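Local coordinates for protein putative gamma-glutamylcyclotransferase YkqA (PDB 2QIK) that is a putative gamma-glutamylcyclotransferase, an acyltransferase that probably releases cyclised gamma-glutamyl groups from its substrates, at residues Y8-K13 against Q73-Y78; N28-T33 against R213-D218; I249-G254 against R269-L274. All coordinates share one frame; numbering follows the deposited sequence.

Contact 1 joins the loop after strand 3-7 to the end of helix 65-74, closing the first long loop within the N-terminal AIG2-like region. Strand 25-34 lies inside that loop. Its residues 28-33 meet strand 212-221, about 180 residues later in the chain and part of the second AIG2-like region. Contact 2 thus crosses contact 1 along the chain and ties the two halves together near the centre of the molecule. The two touch in space through a salt bridge from K13 to D218. Contact 3 follows in series. It closes a short loop between helices 245-258 and 261-273, with its centre about 43 Å from that of contact 1.

Contact 1: Y8-K13 against Q73-Y78; sequences YGTLRK and QFFQGY
This is a small contact of side chains around two aromatic rings, between the loop after strand 3-7 and the turn that follows helix 65-74. The ring of F75 carries most of it. The side chains of L11 and F75 reach toward each other from their two backbones. L11 CD1 lies 4.0 Å from F75 CE1, and CD2 is equally near the same ring atom, so both methyls of L11 meet the CE1 corner of the ring at an oblique angle. T10 comes in at the rim instead, with OG1 3.8 Å from F75 CZ and in the ring plane. A chi1 of 73° turns this hydroxyl to the ring edge, and its hydrogen bond is with N17 ND2.

F75 is also packed by its own neighbours. F74 CD2 lies on one face, near the rim of the ring. F75 CD2 in turn sits over the centre of the Y78 ring, 4.0 Å above its plane. Y8 OH approaches the edge of Y78 at 4.4 Å from CE1, a loose touch; its hydrogen bond is with Y97 O.

Both backbones turn here. A type I turn runs from G9 to R12 and a type II turn from F75 to Y78. Y8 to L11 probably form part of the substrate site, as in related cyclotransferases, and F75 packs against T10 and L11 of that loop. Around the contact, Y8 packs on strands 44-47 and 55-63, T10 also touches strand 44-47, and F74 lies against the loop at N17 and L20.

Contact 2: N28-T33 against R213-D218; sequences NEQART and RPAFVD
The amide of Q30 makes two hydrogen bonds to strand 212-221, one from each end. R213 NH2 donates to Q30 OE1 at 2.8 Å, with the amide and guanidinium planes turned 45° apart. Q30 NE2 donates to F216 O at 3.2 Å. This oxygen lies in the amide plane, but NE2 stands above the plane of the F216 carbonyl. The Q30 chain bends at chi2 (-55°), which turns its amide to the strand.

Waters extend the link. One bridges Q30 OE1 and F216 N. Two others join E29 OE2 to F216 O and to D218 N. Q30 is buried, and its NE2 is also hydrogen-bonded to Y163 OH. With an alanine here, R213 NH2 would probably lose its Q30 acceptor and F216 O its amide donor, though a water still reaches that oxygen.

In the packing, Q30 CB lies at the guanidinium edge, 3.6 Å from R213 NH2. A215 CB is 3.9 Å from Q30 OE1, and V217 CG1 is 4.0 Å from Q30 NE2.

The contact joins the two AIG2-like regions. Strand 25-34, with a corner at E29 and Q30, lies between strands 55-63 and 79-87. Strand 212-221 pairs with strand 224-234, whose L233 touches Q30, R213 and A215.

Contact 3: I249-G254 against R269-L274; sequences IEIERG and RHMNSL
M271, a selenomethionine in this crystal, reaches from helix 261-273 to I251 and E252 on helix 245-258. The tight part of the contact is made by its end. SE lies 4.0 Å from I251 CG2 and 4.1 Å from I251 CD1, so it meets both branches of the isoleucine. The two side chains cross at a slant. The chain of M271 bends at chi3 (-65°), which carries CE toward E252. There CE lies 3.9 Å from E252 CG, and the two side chains run alongside each other, pointing opposite ways. The backbones stay well apart, with the nearest CA atoms, those of E252 and M271, separated by 9.9 Å. Side chains and one water bridge the space between the helices here. F167 of strand 164-171 touches both I251 and M271 and adds an aromatic neighbour to the apolar part.

The other side is looser and polar. E252 extends beyond CG and brings its carboxylate toward N272. The two do not touch directly. A water joins them, donating to E252 OE1 at 2.7 Å and to N272 OD1 at 3.0 Å. N272 is exposed and E252 partly so. N272 ND2 makes a weak hydrogen bond to Q248 OE1.

The two helices follow each other closely in the chain and form a helical hairpin, away from the proposed substrate site. Its chemistry is divided. Apolar contacts of the selenium, which replaces the sulfur of methionine, and of the methyl group probably account for the buried part. On the polar side E252 and N272 are joined through a water. E252 serves both, with its CG against the methyl group and its carboxylate on the water.

Contact 1: Y8-K13 against Q73-Y78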
# COMPACT_ATOMS: atom_id res chain seq x y z
N TYR A 8 3.46 7.94 -10.97
CA TYR A 8 3.55 8.43 -9.59
C TYR A 8 2.58 9.58 -9.27
O TYR A 8 2.47 9.98 -8.12
CB TYR A 8 4.99 8.90 -9.27
CG TYR A 8 5.49 9.96 -10.21
CD1 TYR A 8 5.14 11.29 -10.00
CD2 TYR A 8 6.26 9.67 -11.28
CE1 TYR A 8 5.53 12.28 -10.85
CE2 TYR A 8 6.65 10.65 -12.15
CZ TYR A 8 6.30 11.96 -11.94
OH TYR A 8 6.71 12.99 -12.78
N GLY A 9 1.92 10.09 -10.30
CA GLY A 9 1.13 11.28 -10.12
C GLY A 9 -0.28 11.13 -10.67
O GLY A 9 -1.04 10.26 -10.27
N THR A 10 -0.61 12.03 -11.60
CA THR A 10 -1.93 12.09 -12.18
C THR A 10 -2.33 10.91 -13.03
O THR A 10 -3.51 10.79 -13.38
CB THR A 10 -2.15 13.36 -13.04
OG1 THR A 10 -1.43 13.26 -14.26
CG2 THR A 10 -1.73 14.62 -12.29
N LEU A 11 -1.40 10.04 -13.36
CA LEU A 11 -1.63 8.79 -14.09
C LEU A 11 -1.92 7.60 -13.19
O LEU A 11 -2.26 6.55 -13.70
CB LEU A 11 -0.46 8.47 -14.97
CG LEU A 11 -0.19 9.44 -16.12
CD1 LEU A 11 1.14 9.10 -16.81
CD2 LEU A 11 -1.33 9.42 -17.10
N ARG A 12 -1.72 7.74 -11.87
CA ARG A 12 -2.02 6.64 -10.98
C ARG A 12 -3.53 6.30 -11.02
O ARG A 12 -4.37 7.14 -11.40
CB ARG A 12 -1.59 6.90 -9.52
CG ARG A 12 -0.07 6.90 -9.36
CD ARG A 12 0.34 7.12 -7.90
NE ARG A 12 -0.08 6.00 -7.08
CZ ARG A 12 0.17 5.89 -5.82
NH1 ARG A 12 0.91 6.77 -5.17
NH2 ARG A 12 -0.31 4.89 -5.11
N LYS A 13 -3.85 5.11 -10.59
CA LYS A 13 -5.24 4.66 -10.62
C LYS A 13 -6.08 5.64 -9.86
O LYS A 13 -5.69 6.11 -8.80
CB LYS A 13 -5.32 3.23 -10.02
CG LYS A 13 -6.59 2.51 -10.31
CD LYS A 13 -6.57 1.12 -9.56
CE LYS A 13 -7.66 0.26 -10.09
NZ LYS A 13 -7.66 -1.08 -9.39
N GLN A 73 2.44 13.28 -26.01
CA GLN A 73 1.72 14.43 -26.52
C GLN A 73 0.99 15.20 -25.43
O GLN A 73 0.91 16.44 -25.53
CB GLN A 73 0.69 14.05 -27.57
CG GLN A 73 1.28 13.54 -28.82
CD GLN A 73 0.22 12.99 -29.77
OE1 GLN A 73 0.54 12.05 -30.49
NE2 GLN A 73 -0.96 13.59 -29.82
N PHE A 74 0.42 14.51 -24.43
CA PHE A 74 -0.32 15.17 -23.36
C PHE A 74 0.59 16.00 -22.46
O PHE A 74 0.26 17.11 -22.07
CB PHE A 74 -1.14 14.13 -22.62
CG PHE A 74 -2.15 14.74 -21.70
CD1 PHE A 74 -3.40 15.06 -22.18
CD2 PHE A 74 -1.83 14.96 -20.40
CE1 PHE A 74 -4.33 15.60 -21.37
CE2 PHE A 74 -2.79 15.55 -19.54
CZ PHE A 74 -4.01 15.86 -20.04
N PHE A 75 1.71 15.37 -22.08
CA PHE A 75 2.65 15.94 -21.11
C PHE A 75 3.70 16.85 -21.72
O PHE A 75 4.87 16.56 -21.75
CB PHE A 75 3.28 14.83 -20.24
CG PHE A 75 2.31 14.21 -19.29
CD1 PHE A 75 1.56 13.06 -19.61
CD2 PHE A 75 2.10 14.79 -18.09
CE1 PHE A 75 0.62 12.54 -18.77
CE2 PHE A 75 1.20 14.23 -17.23
CZ PHE A 75 0.45 13.12 -17.59
N GLN A 76 3.23 17.94 -22.30
CA GLN A 76 4.14 18.91 -22.92
C GLN A 76 5.10 19.47 -21.89
O GLN A 76 4.74 19.72 -20.75
CB GLN A 76 3.26 20.03 -23.62
CG GLN A 76 2.57 19.44 -24.86
CD GLN A 76 1.58 20.35 -25.54
OE1 GLN A 76 0.88 21.14 -24.88
NE2 GLN A 76 1.53 20.27 -26.88
N GLY A 77 6.36 19.63 -22.25
CA GLY A 77 7.34 20.10 -21.25
C GLY A 77 7.91 19.00 -20.34
O GLY A 77 8.82 19.28 -19.54
N TYR A 78 7.40 17.78 -20.43
CA TYR A 78 7.99 16.67 -19.68
C TYR A 78 8.90 15.92 -20.61
O TYR A 78 8.68 15.86 -21.84
CB TYR A 78 6.95 15.73 -19.13
CG TYR A 78 6.15 16.23 -18.01
CD1 TYR A 78 6.18 15.55 -16.80
CD2 TYR A 78 5.39 17.41 -18.10
CE1 TYR A 78 5.48 15.98 -15.74
CE2 TYR A 78 4.67 17.81 -17.03
CZ TYR A 78 4.71 17.11 -15.86
OH TYR A 78 3.99 17.48 -14.76

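Contact 2: N28-T33 against R213-D218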
# COMPACT_ATOMS: atom_id res chain seq x y z
N ASN A 28 2.18 -3.90 -11.27
CA ASN A 28 2.40 -3.74 -9.85
C ASN A 28 1.68 -2.54 -9.33
O ASN A 28 1.91 -1.42 -9.75
CB ASN A 28 3.88 -3.58 -9.54
CG ASN A 28 4.71 -4.77 -9.91
OD1 ASN A 28 4.85 -5.73 -9.10
ND2 ASN A 28 5.23 -4.75 -11.06
N GLU A 29 0.84 -2.78 -8.33
CA GLU A 29 0.21 -1.71 -7.58
C GLU A 29 1.13 -1.08 -6.56
O GLU A 29 0.92 0.09 -6.16
CB GLU A 29 -1.05 -2.25 -6.80
CG GLU A 29 -2.10 -2.84 -7.71
CD GLU A 29 -3.23 -3.54 -6.96
OE1 GLU A 29 -4.04 -4.17 -7.61
OE2 GLU A 29 -3.37 -3.37 -5.74
N GLN A 30 2.12 -1.83 -6.13
CA GLN A 30 3.02 -1.38 -5.07
C GLN A 30 4.42 -1.34 -5.69
O GLN A 30 4.97 -2.35 -6.14
CB GLN A 30 3.02 -2.30 -3.87
CG GLN A 30 1.60 -2.54 -3.29
CD GLN A 30 0.84 -1.28 -2.94
OE1 GLN A 30 1.42 -0.24 -2.64
NE2 GLN A 30 -0.51 -1.40 -2.92
N ALA A 31 5.02 -0.17 -5.80
CA ALA A 31 6.30 -0.03 -6.48
C ALA A 31 6.97 1.27 -6.03
O ALA A 31 6.28 2.19 -5.58
CB ALA A 31 6.12 -0.01 -7.99
N ARG A 32 8.27 1.34 -6.18
CA ARG A 32 9.01 2.54 -5.79
C ARG A 32 10.30 2.64 -6.58
O ARG A 32 10.85 1.67 -7.07
CB ARG A 32 9.29 2.59 -4.25
CG ARG A 32 10.33 1.63 -3.78
CD ARG A 32 10.49 1.66 -2.29
NE ARG A 32 11.65 0.93 -1.85
CZ ARG A 32 12.05 0.85 -0.60
NH1 ARG A 32 11.38 1.46 0.36
NH2 ARG A 32 13.16 0.22 -0.34
N THR A 33 10.82 3.85 -6.60
CA THR A 33 12.16 4.12 -7.13
C THR A 33 12.83 5.20 -6.31
O THR A 33 12.19 6.11 -5.83
CB THR A 33 12.08 4.47 -8.61
OG1 THR A 33 13.34 4.33 -9.26
CG2 THR A 33 11.51 5.81 -8.92
N ARG A 213 4.88 1.65 5.58
CA ARG A 213 4.42 2.84 4.86
C ARG A 213 2.91 2.79 4.66
O ARG A 213 2.33 1.69 4.53
CB ARG A 213 5.04 2.89 3.49
CG ARG A 213 4.81 1.79 2.57
CD ARG A 213 5.50 1.99 1.24
NE ARG A 213 5.16 1.01 0.33
CZ ARG A 213 4.11 1.12 -0.61
NH1 ARG A 213 3.41 2.20 -0.82
NH2 ARG A 213 3.93 0.17 -1.39
N PRO A 214 2.24 3.95 4.60
CA PRO A 214 0.89 4.00 4.11
C PRO A 214 0.86 3.52 2.67
O PRO A 214 1.82 3.75 1.90
CB PRO A 214 0.53 5.48 4.25
CG PRO A 214 1.60 6.14 5.03
CD PRO A 214 2.81 5.32 4.83
N ALA A 215 -0.21 2.84 2.29
CA ALA A 215 -0.40 2.33 0.98
C ALA A 215 -1.87 2.29 0.68
O ALA A 215 -2.70 2.48 1.57
CB ALA A 215 0.25 0.96 0.83
N PHE A 216 -2.23 2.00 -0.56
CA PHE A 216 -3.62 2.08 -1.02
C PHE A 216 -3.98 0.81 -1.79
O PHE A 216 -3.17 0.34 -2.61
CB PHE A 216 -3.87 3.33 -1.86
CG PHE A 216 -3.54 4.55 -1.06
CD1 PHE A 216 -4.44 5.08 -0.21
CD2 PHE A 216 -2.25 5.02 -1.01
CE1 PHE A 216 -4.07 6.12 0.66
CE2 PHE A 216 -1.86 6.02 -0.15
CZ PHE A 216 -2.82 6.57 0.65
N VAL A 217 -5.17 0.31 -1.52
CA VAL A 217 -5.71 -0.86 -2.17
C VAL A 217 -7.17 -0.65 -2.40
O VAL A 217 -7.86 0.07 -1.72
CB VAL A 217 -5.47 -2.15 -1.33
CG1 VAL A 217 -4.03 -2.49 -1.29
CG2 VAL A 217 -6.07 -2.06 0.07
N ASP A 218 -7.67 -1.36 -3.41
CA ASP A 218 -9.13 -1.40 -3.73
C ASP A 218 -9.66 -2.75 -3.26
O ASP A 218 -9.06 -3.79 -3.53
CB ASP A 218 -9.41 -1.29 -5.23
CG ASP A 218 -9.06 0.05 -5.82
OD1 ASP A 218 -8.66 1.01 -5.13
OD2 ASP A 218 -9.25 0.19 -7.06
O HOH W 1 -5.98 -3.12 -4.97
O HOH W 2 -3.46 -0.56 -5.09
O HOH W 3 -0.25 1.96 -2.64

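Contact 3: I249-G254 against R269-L274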
# COMPACT_ATOMS: atom_id res chain seq x y z
N ILE A 249 -2.25 -14.21 18.82
CA ILE A 249 -3.60 -14.31 19.37
C ILE A 249 -4.49 -13.15 18.97
O ILE A 249 -5.68 -13.32 18.74
CB ILE A 249 -3.53 -14.49 20.90
CG1 ILE A 249 -2.88 -15.83 21.30
CG2 ILE A 249 -4.94 -14.43 21.53
CD1 ILE A 249 -2.42 -15.90 22.78
N GLU A 250 -3.95 -11.93 18.88
CA GLU A 250 -4.74 -10.77 18.41
C GLU A 250 -5.26 -11.01 17.02
O GLU A 250 -6.44 -10.80 16.73
CB GLU A 250 -3.89 -9.52 18.46
CG GLU A 250 -3.53 -9.09 19.85
CD GLU A 250 -2.51 -7.98 19.88
OE1 GLU A 250 -1.43 -8.25 20.44
OE2 GLU A 250 -2.75 -6.83 19.49
N ILE A 251 -4.38 -11.51 16.13
CA ILE A 251 -4.79 -11.80 14.76
C ILE A 251 -5.89 -12.82 14.71
O ILE A 251 -6.89 -12.71 14.01
CB ILE A 251 -3.61 -12.24 13.89
CG1 ILE A 251 -2.65 -11.10 13.78
CG2 ILE A 251 -4.05 -12.73 12.54
CD1 ILE A 251 -1.41 -11.39 12.99
N GLU A 252 -5.72 -13.85 15.52
CA GLU A 252 -6.69 -14.92 15.53
C GLU A 252 -8.04 -14.43 16.00
O GLU A 252 -9.06 -14.80 15.41
CB GLU A 252 -6.21 -16.10 16.38
CG GLU A 252 -5.04 -16.85 15.79
CD GLU A 252 -4.67 -18.08 16.53
OE1 GLU A 252 -3.77 -18.76 16.06
OE2 GLU A 252 -5.31 -18.39 17.54
N ARG A 253 -8.10 -13.61 17.03
CA ARG A 253 -9.38 -13.12 17.54
C ARG A 253 -10.07 -12.26 16.48
O ARG A 253 -11.27 -12.38 16.25
CB ARG A 253 -9.15 -12.30 18.81
CG ARG A 253 -8.93 -12.99 20.11
CD ARG A 253 -9.24 -12.04 21.31
NE ARG A 253 -8.37 -10.86 21.30
CZ ARG A 253 -7.37 -10.68 22.15
NH1 ARG A 253 -7.13 -11.59 23.13
NH2 ARG A 253 -6.61 -9.59 22.09
N GLY A 254 -9.27 -11.39 15.82
CA GLY A 254 -9.88 -10.51 14.80
C GLY A 254 -10.33 -11.32 13.61
O GLY A 254 -11.41 -11.07 13.06
N ARG A 269 -3.07 -21.88 9.98
CA ARG A 269 -2.15 -22.92 9.63
C ARG A 269 -0.81 -22.31 9.13
O ARG A 269 0.30 -22.79 9.42
CB ARG A 269 -2.72 -23.82 8.50
CG ARG A 269 -3.84 -24.93 8.79
CD ARG A 269 -4.40 -25.93 7.49
NE ARG A 269 -3.85 -27.21 7.81
CZ ARG A 269 -2.54 -27.50 7.96
NH1 ARG A 269 -2.16 -28.76 8.27
NH2 ARG A 269 -1.60 -26.58 7.76
N HIS A 270 -0.90 -21.19 8.37
CA HIS A 270 0.30 -20.54 7.89
C HIS A 270 1.13 -20.03 9.04
O HIS A 270 2.35 -20.26 9.05
CB HIS A 270 -0.07 -19.40 6.93
CG HIS A 270 1.10 -18.70 6.37
ND1 HIS A 270 1.94 -19.30 5.45
CD2 HIS A 270 1.57 -17.46 6.59
CE1 HIS A 270 2.91 -18.46 5.16
NE2 HIS A 270 2.71 -17.32 5.83
N MSE A 271 0.53 -19.28 9.95
CA MSE A 271 1.27 -18.77 11.10
C MSE A 271 1.93 -19.89 11.89
O MSE A 271 3.05 -19.77 12.33
CB MSE A 271 0.36 -17.97 12.00
CG MSE A 271 -0.14 -16.66 11.36
SE MSE A 271 -1.08 -15.47 12.48
CE MSE A 271 -2.55 -16.53 12.83
N ASN A 272 1.21 -20.97 12.09
CA ASN A 272 1.71 -22.09 12.93
C ASN A 272 2.77 -22.91 12.21
O ASN A 272 3.47 -23.70 12.86
CB ASN A 272 0.55 -22.98 13.41
CG ASN A 272 -0.34 -22.34 14.38
OD1 ASN A 272 -1.60 -22.59 14.39
ND2 ASN A 272 0.24 -21.52 15.23
N SER A 273 2.91 -22.78 10.90
CA SER A 273 3.83 -23.55 10.07
C SER A 273 5.20 -22.88 9.99
O SER A 273 6.20 -23.48 9.60
CB SER A 273 3.23 -23.76 8.66
OG SER A 273 3.97 -24.70 7.94
N LEU A 274 5.25 -21.60 10.31
CA LEU A 274 6.47 -20.86 10.14
C LEU A 274 7.55 -21.24 11.17
O LEU A 274 7.23 -21.51 12.33
CB LEU A 274 6.12 -19.35 10.22
CG LEU A 274 5.28 -18.77 9.06
CD1 LEU A 274 4.91 -17.36 9.38
CD2 LEU A 274 6.01 -18.86 7.74
O HOH W 4 -3.55 -21.41 16.27